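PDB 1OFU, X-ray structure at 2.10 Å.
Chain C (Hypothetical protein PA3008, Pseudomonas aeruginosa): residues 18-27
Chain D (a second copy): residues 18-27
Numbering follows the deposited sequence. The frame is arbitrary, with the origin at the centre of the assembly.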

ATOM      1  N   THR C  18      -0.553  -9.706  -8.016  1.00 46.40           N
ATOM      2  CA  THR C  18      -0.782  -9.421  -6.604  1.00 44.44           C
ATOM      3  C   THR C  18       0.304  -8.507  -6.047  1.00 42.68           C
ATOM      4  O   THR C  18       0.017  -7.568  -5.314  1.00 45.33           O
ATOM      5  CB  THR C  18      -0.805 -10.723  -5.760  1.00 50.36           C
ATOM      6  OG1 THR C  18      -1.782 -11.627  -6.296  1.00 55.29           O
ATOM      7  CG2 THR C  18      -1.159 -10.416  -4.308  1.00 49.03           C
ATOM      8  N   LEU C  19       1.553  -8.790  -6.397  1.00 37.56           N
ATOM      9  CA  LEU C  19       2.680  -7.994  -5.927  1.00 41.32           C
ATOM     10  C   LEU C  19       2.684  -6.592  -6.526  1.00 39.02           C
ATOM     11  O   LEU C  19       3.048  -5.624  -5.864  1.00 37.00           O
ATOM     12  CB  LEU C  19       3.996  -8.707  -6.264  1.00 39.80           C
ATOM     13  CG  LEU C  19       4.250  -9.991  -5.464  1.00 39.49           C
ATOM     14  CD1 LEU C  19       5.475 -10.724  -6.006  1.00 37.27           C
ATOM     15  CD2 LEU C  19       4.431  -9.630  -3.995  1.00 35.23           C
ATOM     16  N   LEU C  20       2.264  -6.493  -7.782  1.00 41.82           N
ATOM     17  CA  LEU C  20       2.218  -5.218  -8.488  1.00 40.23           C
ATOM     18  C   LEU C  20       1.149  -4.274  -7.941  1.00 35.93           C
ATOM     19  O   LEU C  20       1.373  -3.072  -7.843  1.00 37.12           O
ATOM     20  CB  LEU C  20       1.973  -5.473  -9.981  1.00 45.28           C
ATOM     21  CG  LEU C  20       1.679  -4.285 -10.903  1.00 47.80           C
ATOM     22  CD1 LEU C  20       2.776  -3.236 -10.790  1.00 50.06           C
ATOM     23  CD2 LEU C  20       1.561  -4.789 -12.329  1.00 52.07           C
ATOM     24  N   ALA C  21      -0.005  -4.826  -7.574  1.00 34.10           N
ATOM     25  CA  ALA C  21      -1.125  -4.033  -7.062  1.00 33.99           C
ATOM     26  C   ALA C  21      -0.784  -2.943  -6.037  1.00 31.58           C
ATOM     27  O   ALA C  21      -1.194  -1.797  -6.192  1.00 29.55           O
ATOM     28  CB  ALA C  21      -2.200  -4.965  -6.496  1.00 30.41           C
ATOM     29  N   PRO C  22      -0.049  -3.287  -4.964  1.00 34.32           N
ATOM     30  CA  PRO C  22       0.281  -2.254  -3.977  1.00 34.85           C
ATOM     31  C   PRO C  22       1.027  -1.028  -4.519  1.00 31.79           C
ATOM     32  O   PRO C  22       0.821   0.086  -4.038  1.00 28.74           O
ATOM     33  CB  PRO C  22       1.079  -3.023  -2.913  1.00 36.20           C
ATOM     34  CG  PRO C  22       1.582  -4.238  -3.645  1.00 38.49           C
ATOM     35  CD  PRO C  22       0.431  -4.608  -4.523  1.00 34.89           C
ATOM     36  N   ILE C  23       1.884  -1.235  -5.517  1.00 32.39           N
ATOM     37  CA  ILE C  23       2.644  -0.140  -6.132  1.00 33.02           C
ATOM     38  C   ILE C  23       1.689   0.796  -6.876  1.00 31.45           C
ATOM     39  O   ILE C  23       1.700   2.013  -6.678  1.00 35.45           O
ATOM     40  CB  ILE C  23       3.679  -0.677  -7.169  1.00 35.33           C
ATOM     41  CG1 ILE C  23       4.654  -1.641  -6.496  1.00 41.26           C
ATOM     42  CG2 ILE C  23       4.442   0.482  -7.801  1.00 34.14           C
ATOM     43  CD1 ILE C  23       5.517  -0.992  -5.463  1.00 43.73           C
ATOM     44  N   LEU C  24       0.865   0.213  -7.740  1.00 30.23           N
ATOM     45  CA  LEU C  24      -0.098   0.975  -8.531  1.00 32.04           C
ATOM     46  C   LEU C  24      -1.110   1.676  -7.634  1.00 32.02           C
ATOM     47  O   LEU C  24      -1.513   2.803  -7.895  1.00 30.07           O
ATOM     48  CB  LEU C  24      -0.827   0.044  -9.509  1.00 31.00           C
ATOM     49  CG  LEU C  24       0.070  -0.683 -10.513  1.00 34.99           C
ATOM     50  CD1 LEU C  24      -0.771  -1.588 -11.421  1.00 35.35           C
ATOM     51  CD2 LEU C  24       0.829   0.341 -11.336  1.00 34.55           C
ATOM     52  N   ARG C  25      -1.522   0.997  -6.573  1.00 35.18           N
ATOM     53  CA  ARG C  25      -2.474   1.578  -5.636  1.00 36.90           C
ATOM     54  C   ARG C  25      -1.848   2.829  -5.002  1.00 35.04           C
ATOM     55  O   ARG C  25      -2.450   3.903  -4.999  1.00 35.18           O
ATOM     56  CB  ARG C  25      -2.837   0.534  -4.577  1.00 38.75           C
ATOM     57  CG  ARG C  25      -3.843   0.977  -3.530  1.00 44.49           C
ATOM     58  CD  ARG C  25      -4.484  -0.246  -2.877  1.00 45.93           C
ATOM     59  NE  ARG C  25      -3.502  -1.258  -2.479  1.00 48.26           N
ATOM     60  CZ  ARG C  25      -3.584  -2.550  -2.793  1.00 46.24           C
ATOM     61  NH1 ARG C  25      -2.652  -3.397  -2.389  1.00 58.28           N
ATOM     62  NH2 ARG C  25      -4.591  -3.003  -3.522  1.00 54.65           N
ATOM     63  N   GLU C  26      -0.627   2.705  -4.494  1.00 34.94           N
ATOM     64  CA  GLU C  26       0.034   3.856  -3.882  1.00 33.93           C
ATOM     65  C   GLU C  26       0.357   4.930  -4.922  1.00 32.07           C
ATOM     66  O   GLU C  26       0.245   6.129  -4.658  1.00 27.62           O
ATOM     67  CB  GLU C  26       1.307   3.409  -3.164  1.00 38.43           C
ATOM     68  CG  GLU C  26       2.071   4.541  -2.512  1.00 48.80           C
ATOM     69  CD  GLU C  26       2.737   4.114  -1.218  1.00 52.61           C
ATOM     70  OE1 GLU C  26       3.522   4.909  -0.659  1.00 58.16           O
ATOM     71  OE2 GLU C  26       2.468   2.987  -0.756  1.00 57.27           O
ATOM     72  N   LEU C  27       0.761   4.514  -6.113  1.00 33.02           N
ATOM     73  CA  LEU C  27       1.059   5.506  -7.137  1.00 33.97           C
ATOM     74  C   LEU C  27      -0.178   6.323  -7.467  1.00 32.73           C
ATOM     75  O   LEU C  27      -0.074   7.519  -7.734  1.00 34.76           O
ATOM     76  CB  LEU C  27       1.589   4.845  -8.412  1.00 28.26           C
ATOM     77  CG  LEU C  27       3.078   4.503  -8.419  1.00 32.92           C
ATOM     78  CD1 LEU C  27       3.446   3.829  -9.735  1.00 31.92           C
ATOM     79  CD2 LEU C  27       3.895   5.783  -8.218  1.00 28.19           C
TER
ATOM     80  N   THR D  18      11.955   3.586  -2.444  1.00 34.37           N
ATOM     81  CA  THR D  18      10.601   4.095  -2.325  1.00 35.15           C
ATOM     82  C   THR D  18       9.582   3.219  -3.071  1.00 35.63           C
ATOM     83  O   THR D  18       8.413   3.148  -2.683  1.00 31.73           O
ATOM     84  CB  THR D  18      10.517   5.566  -2.812  1.00 35.80           C
ATOM     85  OG1 THR D  18       9.363   6.188  -2.234  1.00 41.85           O
ATOM     86  CG2 THR D  18      10.403   5.639  -4.326  1.00 37.13           C
ATOM     87  N   LEU D  19      10.016   2.548  -4.135  1.00 32.68           N
ATOM     88  CA  LEU D  19       9.115   1.665  -4.873  1.00 33.34           C
ATOM     89  C   LEU D  19       8.915   0.359  -4.101  1.00 34.38           C
ATOM     90  O   LEU D  19       7.890  -0.302  -4.242  1.00 35.15           O
ATOM     91  CB  LEU D  19       9.675   1.360  -6.267  1.00 30.21           C
ATOM     92  CG  LEU D  19       9.538   2.470  -7.321  1.00 35.88           C
ATOM     93  CD1 LEU D  19      10.356   2.113  -8.565  1.00 32.80           C
ATOM     94  CD2 LEU D  19       8.066   2.667  -7.671  1.00 31.46           C
ATOM     95  N   LEU D  20       9.898  -0.001  -3.278  1.00 31.91           N
ATOM     96  CA  LEU D  20       9.842  -1.225  -2.481  1.00 34.08           C
ATOM     97  C   LEU D  20       8.866  -1.102  -1.312  1.00 34.94           C
ATOM     98  O   LEU D  20       8.093  -2.015  -1.030  1.00 39.20           O
ATOM     99  CB  LEU D  20      11.241  -1.541  -1.930  1.00 36.17           C
ATOM    100  CG  LEU D  20      11.451  -2.795  -1.077  1.00 38.83           C
ATOM    101  CD1 LEU D  20      11.277  -4.039  -1.929  1.00 38.45           C
ATOM    102  CD2 LEU D  20      12.848  -2.771  -0.469  1.00 42.40           C
ATOM    103  N   ALA D  21       8.919   0.046  -0.645  1.00 34.75           N
ATOM    104  CA  ALA D  21       8.104   0.337   0.531  1.00 37.94           C
ATOM    105  C   ALA D  21       6.644  -0.121   0.530  1.00 37.52           C
ATOM    106  O   ALA D  21       6.200  -0.780   1.471  1.00 35.43           O
ATOM    107  CB  ALA D  21       8.175   1.829   0.832  1.00 32.80           C
ATOM    108  N   PRO D  22       5.873   0.231  -0.512  1.00 37.82           N
ATOM    109  CA  PRO D  22       4.469  -0.189  -0.533  1.00 34.73           C
ATOM    110  C   PRO D  22       4.242  -1.696  -0.519  1.00 35.58           C
ATOM    111  O   PRO D  22       3.242  -2.171   0.017  1.00 31.63           O
ATOM    112  CB  PRO D  22       3.917   0.486  -1.798  1.00 39.34           C
ATOM    113  CG  PRO D  22       5.124   0.708  -2.643  1.00 40.33           C
ATOM    114  CD  PRO D  22       6.182   1.100  -1.660  1.00 37.10           C
ATOM    115  N   ILE D  23       5.178  -2.448  -1.089  1.00 32.97           N
ATOM    116  CA  ILE D  23       5.050  -3.899  -1.129  1.00 33.69           C
ATOM    117  C   ILE D  23       5.347  -4.490   0.246  1.00 32.97           C
ATOM    118  O   ILE D  23       4.631  -5.373   0.732  1.00 29.95           O
ATOM    119  CB  ILE D  23       6.015  -4.495  -2.172  1.00 38.85           C
ATOM    120  CG1 ILE D  23       5.588  -4.045  -3.571  1.00 39.88           C
ATOM    121  CG2 ILE D  23       6.039  -6.009  -2.059  1.00 41.60           C
ATOM    122  CD1 ILE D  23       6.520  -4.477  -4.666  1.00 42.37           C
ATOM    123  N   LEU D  24       6.409  -3.995   0.873  1.00 32.49           N
ATOM    124  CA  LEU D  24       6.787  -4.465   2.198  1.00 31.24           C
ATOM    125  C   LEU D  24       5.716  -4.046   3.186  1.00 31.23           C
ATOM    126  O   LEU D  24       5.352  -4.800   4.078  1.00 34.14           O
ATOM    127  CB  LEU D  24       8.136  -3.873   2.612  1.00 29.12           C
ATOM    128  CG  LEU D  24       9.341  -4.445   1.873  1.00 34.65           C
ATOM    129  CD1 LEU D  24      10.621  -3.929   2.524  1.00 36.73           C
ATOM    130  CD2 LEU D  24       9.300  -5.964   1.930  1.00 38.46           C
ATOM    131  N   ARG D  25       5.212  -2.831   3.014  1.00 32.82           N
ATOM    132  CA  ARG D  25       4.169  -2.297   3.879  1.00 35.04           C
ATOM    133  C   ARG D  25       2.936  -3.202   3.767  1.00 36.43           C
ATOM    134  O   ARG D  25       2.390  -3.662   4.767  1.00 34.10           O
ATOM    135  CB  ARG D  25       3.869  -0.861   3.435  1.00 37.92           C
ATOM    136  CG  ARG D  25       2.898  -0.060   4.280  1.00 42.71           C
ATOM    137  CD  ARG D  25       3.215   1.436   4.149  1.00 45.16           C
ATOM    138  NE  ARG D  25       3.387   1.865   2.759  1.00 43.95           N
ATOM    139  CZ  ARG D  25       4.383   2.638   2.320  1.00 51.32           C
ATOM    140  NH1 ARG D  25       4.454   2.973   1.040  1.00 52.59           N
ATOM    141  NH2 ARG D  25       5.317   3.082   3.153  1.00 51.78           N
ATOM    142  N   GLU D  26       2.524  -3.476   2.535  1.00 38.95           N
ATOM    143  CA  GLU D  26       1.373  -4.331   2.265  1.00 38.98           C
ATOM    144  C   GLU D  26       1.595  -5.725   2.851  1.00 37.61           C
ATOM    145  O   GLU D  26       0.734  -6.269   3.545  1.00 37.67           O
ATOM    146  CB  GLU D  26       1.157  -4.428   0.747  1.00 42.12           C
ATOM    147  CG  GLU D  26       0.036  -5.368   0.320  1.00 53.75           C
ATOM    148  CD  GLU D  26      -1.336  -4.716   0.358  1.00 60.96           C
ATOM    149  OE1 GLU D  26      -2.334  -5.429   0.117  1.00 63.29           O
ATOM    150  OE2 GLU D  26      -1.417  -3.496   0.620  1.00 64.70           O
ATOM    151  N   LEU D  27       2.753  -6.309   2.563  1.00 39.13           N
ATOM    152  CA  LEU D  27       3.072  -7.632   3.080  1.00 36.19           C
ATOM    153  C   LEU D  27       3.014  -7.685   4.607  1.00 38.66           C
ATOM    154  O   LEU D  27       2.526  -8.657   5.183  1.00 36.32           O
ATOM    155  CB  LEU D  27       4.460  -8.062   2.608  1.00 30.58           C
ATOM    156  CG  LEU D  27       4.548  -8.487   1.146  1.00 36.12           C
ATOM    157  CD1 LEU D  27       5.991  -8.808   0.799  1.00 30.77           C
ATOM    158  CD2 LEU D  27       3.645  -9.703   0.915  1.00 35.58           C
TER
HETATM  159  O   HOH W   1       1.377   1.677   1.004  1.00 47.15           O

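The two copies of PA3008 meet here through a steeply crossed pair of equivalent helices, joined by a small apolar core of prolines, isoleucines and leucines and flanked by two reciprocal arginine–glutamate salt bridges. The helix axes approach to 8.2 Å, with 116° between their N-to-C directions, so contact is concentrated around the crossing and buries 501 Å² in total. Proline lies at this point in both chains: its CB points toward the partner, and its ring nitrogen, lacking a hydrogen, cannot bond to the preceding turn, where each helix is kinked. Regular bonding resumes beyond it, as in Arg C25 N to Ala C21 O at 2.8 Å and Arg D25 N to Ala D21 O, also at 2.8 Å.

The backbones come close at the prolines; Pro C22 CB lies 3.7 Å from Pro D22 O. Pro C22 CG packs 4.0 Å from Ile D23 CG1, while Ile C23 CD1 reaches Pro D22 CG at 3.3 Å and Ile D23 CG1 at 3.6 Å. The isoleucines leave their helices sideways, but their ends turn into the contact. They differ at chi2, m in Ile C23 and t in Ile D23, so the packing is only approximately symmetric. Leucines extend the apolar patch, with Leu C19 CD2 4.4 Å from Ile D23 CG2 and Ile C23 CG2 4.2 Å from Leu D19 CD2.

The charged pairs also differ. Arg D25 NH1 donates a hydrogen bond to Glu C26 OE2 at 2.7 Å, with the carboxylate oxygen near the guanidinium plane. Water 1 reinforces this salt bridge, donating to Glu C26 OE2 at 2.5 Å and accepting from Arg D25 NE at 2.7 Å. In the reciprocal salt bridge, Arg C25 NH1 lies 3.2 Å from Glu D26 OE1, which approaches its guanidinium obliquely.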